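Local structure of trimeric intracellular cation channel type 1B.2 (Caenorhabditis elegans, 5EIK) at residues A[18-23]-A[219-223]; A[30-35]-A[129-133]; A[40-44]-A[101-106]. The protein forms a homotrimeric potassium channel of intracellular membranes, binds the lipid PIP2, and may carry counter-ions during calcium release from intracellular stores. All coordinates share one frame; numbering follows the deposited sequence.

Interaction 1: A[18-23]-A[219-223]; sequences AGGYVQ and DLVYL. With DMU (decyl-beta-D-maltopyranoside), chain K.
Gly-19 brings helix 11-24 hard up against Asp-219 and Leu-223 in a close, glycine-mediated helix crossing, where the amino-terminal helix, probably on the lumenal side, meets the start of the seventh transmembrane helix, 218-238. The short axes pass 7.6 Å apart and their directions differ by 71°. Lacking a side chain, Gly-19 lets the backbones come together directly, its CA lying 4.6 Å from Leu-223 CA. The backbones touch through a CA-H...O contact, Gly-19 CA to Asp-219 O at 3.2 Å, with an angle of 154° at the hydrogen. The next residue, Gly-20, extends this smooth surface: its CA lies 3.2 Å from OD1 of Asp-219, whose carboxylate folds back over the first helix.

Beyond the glycines, side chains take over. Tyr-222 holds its CG anti to the backbone N (chi1 -162°), which sends the ring across to the other helix. Gln-23 CB sits over one face of that ring as a CH-pi contact, 4.0 Å from the centroid but shifted toward the rim. At the edge of the same ring, Val-22 CG1 comes to 4.1 Å from Tyr-222 CE2. Leu-223 bends its CD1 back over Gly-19 CA, while its other branch, CD2, approaches Ala-18 CB at 4.2 Å. Further out, Leu-223 also packs on Leu-15 of helix 11-24, and Tyr-222 reaches Thr-135 and His-136 of helix 120-148.

The Tyr-21 ring lies beside the detergent, where the modelled overlap is too close to be trusted. Much of the cohesion between the helices comes from backbone proximity, apolar contacts and the CH-pi contact, and the carboxylate of Asp-219 gives the glycine surface a polar border.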
# COMPACT_ATOMS: atom_id res chain seq x y z
N ALA A 18 5.28 -41.18 -3.39
CA ALA A 18 6.26 -40.14 -3.12
C ALA A 18 5.52 -38.81 -3.01
O ALA A 18 5.81 -38.00 -2.14
CB ALA A 18 7.29 -40.09 -4.24
N GLY A 19 4.55 -38.62 -3.90
CA GLY A 19 3.77 -37.41 -3.91
C GLY A 19 2.98 -37.22 -2.64
O GLY A 19 2.94 -36.12 -2.09
N GLY A 20 2.33 -38.28 -2.18
CA GLY A 20 1.55 -38.17 -0.96
C GLY A 20 2.53 -37.94 0.17
O GLY A 20 2.24 -37.25 1.15
N TYR A 21 3.71 -38.52 0.01
CA TYR A 21 4.77 -38.41 1.00
C TYR A 21 5.17 -36.96 1.22
O TYR A 21 5.08 -36.43 2.33
CB TYR A 21 5.98 -39.22 0.53
CG TYR A 21 7.22 -38.91 1.32
CD1 TYR A 21 7.28 -39.19 2.67
CD2 TYR A 21 8.32 -38.29 0.72
CE1 TYR A 21 8.39 -38.87 3.41
CE2 TYR A 21 9.45 -37.96 1.46
CZ TYR A 21 9.47 -38.25 2.81
OH TYR A 21 10.58 -37.93 3.57
N VAL A 22 5.63 -36.32 0.15
CA VAL A 22 6.06 -34.93 0.20
C VAL A 22 4.94 -34.04 0.72
O VAL A 22 5.17 -33.17 1.55
CB VAL A 22 6.50 -34.44 -1.19
CG1 VAL A 22 6.75 -32.94 -1.16
CG2 VAL A 22 7.75 -35.17 -1.62
N GLN A 23 3.73 -34.27 0.23
CA GLN A 23 2.58 -33.48 0.63
C GLN A 23 2.22 -33.56 2.11
O GLN A 23 1.54 -32.68 2.64
CB GLN A 23 1.38 -33.88 -0.22
CG GLN A 23 0.10 -33.14 0.13
CD GLN A 23 -0.93 -33.22 -0.98
OE1 GLN A 23 -1.23 -34.30 -1.49
NE2 GLN A 23 -1.49 -32.07 -1.35
N ASP A 219 -2.00 -36.57 -5.99
CA ASP A 219 -0.70 -36.76 -5.36
C ASP A 219 0.43 -36.81 -6.37
O ASP A 219 1.58 -36.54 -6.04
CB ASP A 219 -0.68 -38.03 -4.50
CG ASP A 219 -1.20 -37.79 -3.09
OD1 ASP A 219 -0.85 -36.75 -2.49
OD2 ASP A 219 -1.95 -38.65 -2.57
N LEU A 220 0.10 -37.17 -7.60
CA LEU A 220 1.10 -37.25 -8.66
C LEU A 220 1.33 -35.85 -9.23
O LEU A 220 2.46 -35.48 -9.54
CB LEU A 220 0.63 -38.20 -9.76
CG LEU A 220 1.56 -38.34 -10.97
CD1 LEU A 220 2.92 -38.89 -10.54
CD2 LEU A 220 0.89 -39.26 -11.99
N VAL A 221 0.25 -35.09 -9.37
CA VAL A 221 0.35 -33.73 -9.88
C VAL A 221 1.19 -32.94 -8.89
O VAL A 221 2.08 -32.17 -9.26
CB VAL A 221 -1.05 -33.06 -10.00
CG1 VAL A 221 -0.89 -31.57 -10.25
CG2 VAL A 221 -1.83 -33.68 -11.15
N TYR A 222 0.90 -33.15 -7.61
CA TYR A 222 1.64 -32.47 -6.57
C TYR A 222 3.13 -32.73 -6.73
O TYR A 222 3.95 -31.81 -6.65
CB TYR A 222 1.21 -32.96 -5.19
CG TYR A 222 1.60 -32.01 -4.09
CD1 TYR A 222 0.78 -30.93 -3.76
CD2 TYR A 222 2.80 -32.16 -3.41
CE1 TYR A 222 1.15 -30.02 -2.78
CE2 TYR A 222 3.19 -31.25 -2.42
CZ TYR A 222 2.35 -30.18 -2.11
OH TYR A 222 2.70 -29.28 -1.14
N LEU A 223 3.48 -33.99 -6.97
CA LEU A 223 4.88 -34.36 -7.14
C LEU A 223 5.49 -33.61 -8.30
O LEU A 223 6.63 -33.13 -8.21
CB LEU A 223 5.01 -35.86 -7.38
CG LEU A 223 6.45 -36.36 -7.31
CD1 LEU A 223 6.97 -36.18 -5.89
CD2 LEU A 223 6.51 -37.82 -7.71
C1 DMU K . 9.90 -33.83 8.30
C2 DMU K . 9.05 -34.98 8.91
C3 DMU K . 9.52 -36.41 8.34
C4 DMU K . 11.03 -36.50 8.37
O5 DMU K . 11.61 -35.45 7.59
C6 DMU K . 11.40 -34.20 8.29
O7 DMU K . 9.05 -37.66 9.21
O16 DMU K . 12.14 -33.16 7.62
C18 DMU K . 13.48 -33.18 8.14
C19 DMU K . 14.29 -32.09 7.43
C22 DMU K . 15.74 -32.52 7.30
C25 DMU K . 16.22 -32.18 5.89
C28 DMU K . 17.65 -32.70 5.71
C31 DMU K . 18.26 -32.12 4.45
C34 DMU K . 19.08 -30.87 4.81
C37 DMU K . 20.16 -30.62 3.75
C40 DMU K . 20.37 -29.12 3.57
C43 DMU K . 21.46 -28.64 4.54
O49 DMU K . 9.72 -32.66 9.09
O55 DMU K . 7.67 -34.72 8.59
C57 DMU K . 11.47 -37.85 7.81
O61 DMU K . 12.86 -38.06 8.06
C5 DMU K . 6.88 -38.62 9.73
C7 DMU K . 7.21 -40.11 9.54
C8 DMU K . 6.98 -40.56 8.15
C9 DMU K . 7.81 -39.68 7.18
O1 DMU K . 7.49 -38.32 7.36
C10 DMU K . 7.68 -37.80 8.73
O2 DMU K . 7.40 -41.87 8.03
O3 DMU K . 7.16 -38.18 11.02
O4 DMU K . 6.38 -40.92 10.42
C11 DMU K . 7.62 -40.09 5.72
O6 DMU K . 8.49 -39.36 4.86

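Interaction 2: A[30-35]-A[129-133]. With PT5 ([(2R)-1-octadecanoyloxy-3-[oxidanyl-[(1R,2R,3S,4R,5R,6S)-2,3,6-tris(oxidanyl)-4,5-diphosphonooxy-cyclohexyl]oxy-phospho ryl]oxy-propan-2-yl] (8Z)-icosa-5,8,11,14-tetraenoate), chain B.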
# COMPACT_ATOMS: atom_id res chain seq x y z
N TYR A 30 11.96 -27.45 10.27
CA TYR A 30 13.04 -27.51 9.29
C TYR A 30 12.79 -26.93 7.91
O TYR A 30 13.66 -26.27 7.34
CB TYR A 30 13.55 -28.94 9.18
CG TYR A 30 14.18 -29.39 10.47
CD1 TYR A 30 15.30 -28.74 10.98
CD2 TYR A 30 13.64 -30.44 11.22
CE1 TYR A 30 15.86 -29.10 12.21
CE2 TYR A 30 14.19 -30.81 12.44
CZ TYR A 30 15.30 -30.13 12.93
OH TYR A 30 15.85 -30.48 14.15
N PHE A 31 11.62 -27.17 7.34
CA PHE A 31 11.40 -26.60 6.03
C PHE A 31 11.19 -25.09 6.20
O PHE A 31 11.62 -24.30 5.36
CB PHE A 31 10.21 -27.27 5.35
CG PHE A 31 10.51 -28.68 4.89
CD1 PHE A 31 10.47 -29.75 5.79
CD2 PHE A 31 10.84 -28.94 3.56
CE1 PHE A 31 10.76 -31.05 5.37
CE2 PHE A 31 11.13 -30.23 3.13
CZ PHE A 31 11.09 -31.29 4.04
N ASP A 32 10.56 -24.70 7.31
CA ASP A 32 10.33 -23.28 7.60
C ASP A 32 11.65 -22.55 7.82
O ASP A 32 11.88 -21.47 7.25
CB ASP A 32 9.44 -23.11 8.83
CG ASP A 32 7.98 -23.47 8.57
OD1 ASP A 32 7.59 -23.53 7.38
OD2 ASP A 32 7.23 -23.68 9.53
N ALA A 33 12.52 -23.13 8.64
CA ALA A 33 13.82 -22.54 8.93
C ALA A 33 14.63 -22.35 7.64
O ALA A 33 15.34 -21.35 7.48
CB ALA A 33 14.58 -23.43 9.92
N ALA A 34 14.52 -23.30 6.71
CA ALA A 34 15.25 -23.20 5.45
C ALA A 34 14.79 -21.93 4.73
O ALA A 34 15.61 -21.17 4.21
CB ALA A 34 14.99 -24.43 4.57
N HIS A 35 13.48 -21.73 4.68
CA HIS A 35 12.92 -20.55 4.04
C HIS A 35 13.40 -19.27 4.78
O HIS A 35 13.83 -18.31 4.14
CB HIS A 35 11.39 -20.63 4.04
CG HIS A 35 10.72 -19.35 3.66
ND1 HIS A 35 10.83 -18.78 2.41
CD2 HIS A 35 9.95 -18.50 4.39
CE1 HIS A 35 10.16 -17.64 2.39
NE2 HIS A 35 9.62 -17.45 3.57
N LEU A 129 14.50 -27.59 0.18
CA LEU A 129 13.49 -27.56 1.24
C LEU A 129 12.56 -26.36 1.06
O LEU A 129 11.35 -26.46 1.27
CB LEU A 129 14.16 -27.48 2.62
CG LEU A 129 15.13 -28.60 2.99
CD1 LEU A 129 15.58 -28.42 4.43
CD2 LEU A 129 14.48 -29.96 2.82
N LYS A 130 13.12 -25.22 0.67
CA LYS A 130 12.30 -24.03 0.48
C LYS A 130 11.27 -24.24 -0.63
O LYS A 130 10.11 -23.84 -0.49
CB LYS A 130 13.16 -22.81 0.14
CG LYS A 130 12.32 -21.55 -0.04
CD LYS A 130 13.11 -20.41 -0.63
CE LYS A 130 12.19 -19.26 -1.01
NZ LYS A 130 12.90 -18.26 -1.85
N GLU A 131 11.68 -24.87 -1.72
CA GLU A 131 10.74 -25.10 -2.81
C GLU A 131 9.60 -26.02 -2.35
O GLU A 131 8.45 -25.85 -2.76
CB GLU A 131 11.46 -25.67 -4.03
CG GLU A 131 12.40 -24.67 -4.69
CD GLU A 131 11.76 -23.31 -4.91
OE1 GLU A 131 10.62 -23.25 -5.44
OE2 GLU A 131 12.38 -22.29 -4.57
N VAL A 132 9.90 -26.98 -1.49
CA VAL A 132 8.87 -27.86 -0.99
C VAL A 132 7.87 -27.01 -0.19
O VAL A 132 6.67 -27.17 -0.33
CB VAL A 132 9.46 -28.96 -0.07
CG1 VAL A 132 8.34 -29.66 0.73
CG2 VAL A 132 10.22 -29.98 -0.92
N GLN A 133 8.39 -26.10 0.62
CA GLN A 133 7.54 -25.25 1.44
C GLN A 133 6.70 -24.26 0.62
O GLN A 133 5.54 -23.99 0.94
CB GLN A 133 8.40 -24.51 2.48
CG GLN A 133 7.62 -23.93 3.64
CD GLN A 133 7.86 -22.45 3.82
OE1 GLN A 133 8.08 -21.74 2.83
NE2 GLN A 133 7.81 -21.97 5.06
O12 PT5 B . 8.81 -11.15 -10.75
P1 PT5 B . 8.33 -10.46 -9.48
O13 PT5 B . 6.72 -10.89 -8.97
O11 PT5 B . 8.29 -8.82 -9.55
O6 PT5 B . 11.87 -11.18 -7.98
O1 PT5 B . 9.19 -10.79 -8.19
C1 PT5 B . 9.67 -12.11 -7.93
C6 PT5 B . 10.94 -11.90 -7.16
C2 PT5 B . 8.68 -12.99 -7.08
O2 PT5 B . 8.33 -12.30 -5.86
C3 PT5 B . 9.35 -14.33 -6.66
O3 PT5 B . 8.46 -15.03 -5.80
C4 PT5 B . 10.66 -14.13 -5.94
O4 PT5 B . 11.32 -15.35 -5.79
P4 PT5 B . 11.55 -16.00 -4.31
O41 PT5 B . 12.31 -15.00 -3.29
O42 PT5 B . 12.42 -17.36 -4.43
O43 PT5 B . 10.20 -16.31 -3.72
C5 PT5 B . 11.62 -13.19 -6.70
O5 PT5 B . 12.69 -12.86 -5.81
P5 PT5 B . 14.14 -13.53 -6.16
O52 PT5 B . 14.05 -14.70 -7.23
O51 PT5 B . 15.17 -12.30 -6.64
O53 PT5 B . 14.59 -14.00 -4.63
C7 PT5 B . 6.04 -10.14 -7.93
C8 PT5 B . 4.59 -9.94 -8.40
C9 PT5 B . 4.34 -8.60 -9.17
O16 PT5 B . 3.70 -9.99 -7.22
C10 PT5 B . 2.98 -11.14 -7.07
O17 PT5 B . 3.44 -12.17 -6.60
O18 PT5 B . 3.16 -7.90 -8.57
C11 PT5 B . 2.38 -6.94 -9.29
O19 PT5 B . 2.27 -6.87 -10.55
C12 PT5 B . 1.53 -11.02 -7.53
C13 PT5 B . 0.42 -11.40 -6.51
C14 PT5 B . -0.98 -11.28 -7.16
C15 PT5 B . -1.74 -10.01 -6.73
C16 PT5 B . -3.23 -9.99 -7.20
C17 PT5 B . -3.72 -8.58 -7.65
C18 PT5 B . -5.12 -8.24 -7.15
C19 PT5 B . -5.55 -7.08 -6.92
C20 PT5 B . -5.26 -5.89 -5.99
C21 PT5 B . -4.38 -4.75 -6.59
C22 PT5 B . -3.89 -3.76 -5.52
C23 PT5 B . -3.97 -2.29 -5.99
C24 PT5 B . -4.66 -1.36 -4.97
C31 PT5 B . 1.66 -5.97 -8.36
C32 PT5 B . 0.32 -6.54 -7.80
C33 PT5 B . -0.36 -5.62 -6.75
C34 PT5 B . -0.01 -5.95 -5.28
C35 PT5 B . -0.57 -5.00 -4.11
C36 PT5 B . 0.20 -4.03 -3.50
C37 PT5 B . -0.48 -2.72 -3.05
C38 PT5 B . 0.06 -2.40 -1.75
C39 PT5 B . 1.00 -1.35 -1.38
C40 PT5 B . 2.44 -1.45 -1.78
C25 PT5 B . -3.65 -0.52 -4.15
C26 PT5 B . -4.31 0.22 -2.98
C41 PT5 B . 2.94 -0.51 -2.89
C42 PT5 B . 4.38 -0.82 -3.32
C43 PT5 B . 4.46 -1.80 -4.50
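The rings of Phe-31 and His-35 both lie against helix 120-148. At the edge of the Phe-31 ring, in its plane, is the backbone Leu-129 O, 3.4 Å from CD2. Leu-129 CD2 and Val-132 CG1 approach the same ring obliquely, the latter 3.7 Å from Phe-31 CE2. The His-35 ring has Gln-133 OE1 over one face, 3.7 Å from CG, and Lys-130 CE at its edge beside ND1. The far nitrogen of that imidazole, NE2, is hydrogen-bonded to Ser-70 O, which should help hold the ring's rotation.

Gln-133 carries the one hydrogen bond across the contact. Its chain bends at chi2 (-125°) and brings the amide between Asp-32 and His-35. NE2 donates to Asp-32 OD1 at 2.8 Å, nearly straight at 168°; the acceptor lies close to the amide plane, but the carboxylate oxygen is met on its anti side and from 30° out of the carboxylate plane. With an alanine here in place of the glutamine, Asp-32 OD1 would probably lose this donor and one face of the His-35 ring its cover. Between the helices Ala-34 CB rests on Leu-129 CB at 3.7 Å, a small side chain that lets the segments cross with axes 8.2 Å apart.

Lys-130 runs fully extended along the His-35 edge and out to the lipid, where NZ donates to O42 of phosphate P4 at 2.8 Å. Arg-134 NH2 and Ala-165 O also bond to this lipid, and the two basic side chains, close together, probably share the lipid's negative charge. The arrangement is that of a PIP2 headgroup site, its lysine presented by the fourth transmembrane helix and flanked by the first.

Interaction 3: A[40-44]-A[101-106]; sequences CLSVR and VWYLVF. With CPL (1-palmitoyl-2-linoleoyl-sn-glycero-3-phosphocholine), chain C.
Val-101 opens the contact modestly, its CG1 touching Cys-40 SG at 4.4 Å. Trp-102 gives the sulfur a closer seat: SG lies 3.6 Å from Trp-102 CA and also at the edge of the indole, 5.4 Å from the centroid of the five-membered ring and 86° off its normal, a Cys sulfur-aromatic contact. Cys-40 has SG anti to its carbonyl carbon (chi1 -73°), which places the sulfur against the Trp-102 backbone. Tyr-103 turns the other way, to the bound phosphatidylcholine, whose pocket it lines together with Tyr-107; lipid O2 stands 3.4 Å above one face of the Tyr-103 ring, offset toward the rim. Leu-104 follows it to a lipid tail.

Val-105 comes back to the first helix. Its CG1 meets both Cys-40 CB and, at 4.0 Å, Leu-41 CD2. Its carbonyl O lies at the edge of the Arg-44 guanidinium and in its plane, 2.9 Å from NH1. Arg-44 NH2 also forms a salt bridge with Asp-111, and its guanidinium a cation-pi contact with Phe-114. Phe-106 closes the run against the aliphatic part of Arg-44: CZ is 3.8 Å from Arg-44 CB, and CD stands above one face, toward the rim, while Val-43 CG1 is at the ring's edge.

These helices, transmembrane helices one and three, pass with short axes 10.2 Å apart at 46°, so side chains fill the interval. Helix 59-70 packs on Trp-102 and Phe-106 through Cys-62 and Cys-66, helix 112-117 receives Leu-41 on Phe-114 and Ala-117, and helix 51-57 meets Arg-44 and Phe-106 through Ile-52 and Ser-55.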
# COMPACT_ATOMS: atom_id res chain seq x y z
N CYS A 40 16.62 -14.41 4.99
CA CYS A 40 17.54 -13.52 5.70
C CYS A 40 18.82 -13.27 4.91
O CYS A 40 19.35 -12.16 4.91
CB CYS A 40 17.89 -14.09 7.07
SG CYS A 40 16.56 -13.96 8.27
N LEU A 41 19.32 -14.31 4.25
CA LEU A 41 20.51 -14.18 3.45
C LEU A 41 20.24 -13.17 2.35
O LEU A 41 21.10 -12.37 1.99
CB LEU A 41 20.89 -15.53 2.83
CG LEU A 41 21.27 -16.62 3.84
CD1 LEU A 41 21.59 -17.92 3.11
CD2 LEU A 41 22.45 -16.15 4.66
N SER A 42 19.02 -13.20 1.81
CA SER A 42 18.64 -12.29 0.75
C SER A 42 18.62 -10.85 1.27
O SER A 42 19.18 -9.94 0.64
CB SER A 42 17.27 -12.68 0.19
OG SER A 42 16.89 -11.84 -0.88
N VAL A 43 18.00 -10.63 2.41
CA VAL A 43 17.95 -9.29 2.97
C VAL A 43 19.37 -8.82 3.26
O VAL A 43 19.69 -7.64 3.07
CB VAL A 43 17.13 -9.25 4.28
CG1 VAL A 43 17.29 -7.89 4.94
CG2 VAL A 43 15.66 -9.51 3.98
N ARG A 44 20.22 -9.73 3.72
CA ARG A 44 21.60 -9.38 4.03
C ARG A 44 22.39 -9.02 2.77
O ARG A 44 23.19 -8.09 2.77
CB ARG A 44 22.29 -10.53 4.78
CG ARG A 44 23.76 -10.30 5.03
CD ARG A 44 24.29 -11.15 6.19
NE ARG A 44 25.74 -11.11 6.25
CZ ARG A 44 26.48 -11.62 7.23
NH1 ARG A 44 25.89 -12.23 8.25
NH2 ARG A 44 27.79 -11.53 7.18
N VAL A 101 16.28 -17.46 13.68
CA VAL A 101 17.08 -17.63 12.47
C VAL A 101 17.71 -16.29 12.11
O VAL A 101 18.91 -16.22 11.83
CB VAL A 101 16.22 -18.13 11.28
CG1 VAL A 101 16.97 -17.95 9.97
CG2 VAL A 101 15.87 -19.60 11.49
N TRP A 102 16.91 -15.23 12.12
CA TRP A 102 17.40 -13.89 11.80
C TRP A 102 18.55 -13.50 12.74
O TRP A 102 19.57 -12.97 12.30
CB TRP A 102 16.28 -12.85 11.92
CG TRP A 102 16.79 -11.45 12.09
CD1 TRP A 102 17.29 -10.64 11.11
CD2 TRP A 102 16.95 -10.75 13.32
NE1 TRP A 102 17.76 -9.47 11.66
CE2 TRP A 102 17.57 -9.50 13.01
CE3 TRP A 102 16.64 -11.04 14.66
CZ2 TRP A 102 17.88 -8.55 13.99
CZ3 TRP A 102 16.95 -10.09 15.64
CH2 TRP A 102 17.57 -8.86 15.30
N TYR A 103 18.38 -13.77 14.03
CA TYR A 103 19.42 -13.46 15.00
C TYR A 103 20.71 -14.22 14.67
O TYR A 103 21.80 -13.65 14.71
CB TYR A 103 18.99 -13.83 16.41
CG TYR A 103 20.07 -13.54 17.43
CD1 TYR A 103 20.31 -12.24 17.87
CD2 TYR A 103 20.89 -14.56 17.89
CE1 TYR A 103 21.35 -11.96 18.74
CE2 TYR A 103 21.94 -14.29 18.77
CZ TYR A 103 22.15 -12.99 19.19
OH TYR A 103 23.17 -12.72 20.07
N LEU A 104 20.56 -15.50 14.36
CA LEU A 104 21.71 -16.33 14.03
C LEU A 104 22.38 -15.91 12.72
O LEU A 104 23.60 -15.92 12.62
CB LEU A 104 21.29 -17.80 13.94
CG LEU A 104 20.80 -18.45 15.24
CD1 LEU A 104 20.41 -19.89 14.97
CD2 LEU A 104 21.91 -18.42 16.28
N VAL A 105 21.59 -15.55 11.71
CA VAL A 105 22.16 -15.16 10.43
C VAL A 105 22.96 -13.87 10.52
O VAL A 105 24.02 -13.73 9.89
CB VAL A 105 21.06 -15.03 9.35
CG1 VAL A 105 21.62 -14.37 8.11
CG2 VAL A 105 20.54 -16.42 8.98
N PHE A 106 22.48 -12.91 11.30
CA PHE A 106 23.19 -11.65 11.42
C PHE A 106 24.19 -11.55 12.57
O PHE A 106 25.17 -10.82 12.47
CB PHE A 106 22.20 -10.48 11.55
CG PHE A 106 21.55 -10.08 10.26
CD1 PHE A 106 20.42 -10.75 9.79
CD2 PHE A 106 22.08 -9.04 9.51
CE1 PHE A 106 19.83 -10.38 8.58
CE2 PHE A 106 21.50 -8.67 8.30
CZ PHE A 106 20.37 -9.34 7.84
C1 CPL C . 18.56 -11.11 22.16
C2 CPL C . 18.59 -12.67 21.85
C3 CPL C . 17.89 -13.02 20.51
C4 CPL C . 20.28 -8.38 19.38
C5 CPL C . 21.11 -7.11 19.57
C6 CPL C . 23.38 -7.96 18.50
C7 CPL C . 22.51 -5.59 18.19
C8 CPL C . 23.04 -6.53 19.78
C11 CPL C . 15.48 -13.82 20.09
C12 CPL C . 14.29 -14.43 20.87
C13 CPL C . 14.68 -15.20 22.17
C14 CPL C . 14.28 -16.69 22.17
C15 CPL C . 14.16 -17.35 23.57
C16 CPL C . 13.15 -18.54 23.60
C17 CPL C . 13.47 -19.69 22.63
C18 CPL C . 14.13 -20.95 23.33
C19 CPL C . 15.35 -21.62 22.56
C20 CPL C . 15.10 -22.95 21.78
C21 CPL C . 14.92 -22.82 20.26
C22 CPL C . 16.25 -22.99 19.49
C23 CPL C . 16.19 -23.73 18.18
C24 CPL C . 17.24 -23.27 17.14
C25 CPL C . 16.66 -23.22 15.72
C26 CPL C . 17.74 -22.94 14.70
C31 CPL C . 20.59 -14.26 22.70
C32 CPL C . 19.66 -15.41 23.10
C33 CPL C . 20.45 -16.76 23.27
C34 CPL C . 20.22 -17.40 24.64
C35 CPL C . 19.30 -18.65 24.62
C36 CPL C . 18.29 -18.65 25.80
C37 CPL C . 17.86 -20.04 26.27
C38 CPL C . 17.87 -20.20 27.77
C39 CPL C . 18.56 -21.53 28.13
C40 CPL C . 19.51 -21.70 29.08
C41 CPL C . 19.47 -21.08 30.48
C42 CPL C . 18.62 -21.98 31.39
C43 CPL C . 17.49 -21.54 32.02
C44 CPL C . 16.18 -21.30 31.29
C45 CPL C . 15.71 -19.84 31.31
N CPL C . 22.27 -6.98 18.62
O2 CPL C . 20.01 -13.11 21.90
O3 CPL C . 16.47 -12.97 20.85
O11 CPL C . 15.60 -14.03 18.84
O31 CPL C . 21.80 -14.27 23.04
O1P CPL C . 16.89 -8.69 20.96
O2P CPL C . 19.08 -8.00 21.99
O3P CPL C . 18.89 -10.34 20.91
O4P CPL C . 18.84 -8.20 19.47
P CPL C . 18.42 -8.80 20.87

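Overall arrangement
The three contacts follow one another across the subunit, with interaction 2 nearest the chain's centre. Interactions 1 and 2 have centres 16 Å apart and touch directly, Val-22 CG1 meeting Val-132 CG1 at 4.1 Å, so the amino-terminal helix packs on the same helix 120-148 that carries the PIP2 lysine. Interactions 2 and 3 share helix 30-47, with centres 15 Å apart; the Leu-41 side chain is about 10 Å from that of Lys-130. Interactions 1 and 3 lie on opposite sides of the chain's centre, with centres 31 Å apart. PIP2 is bound at interaction 2 and phosphatidylcholine at interaction 3.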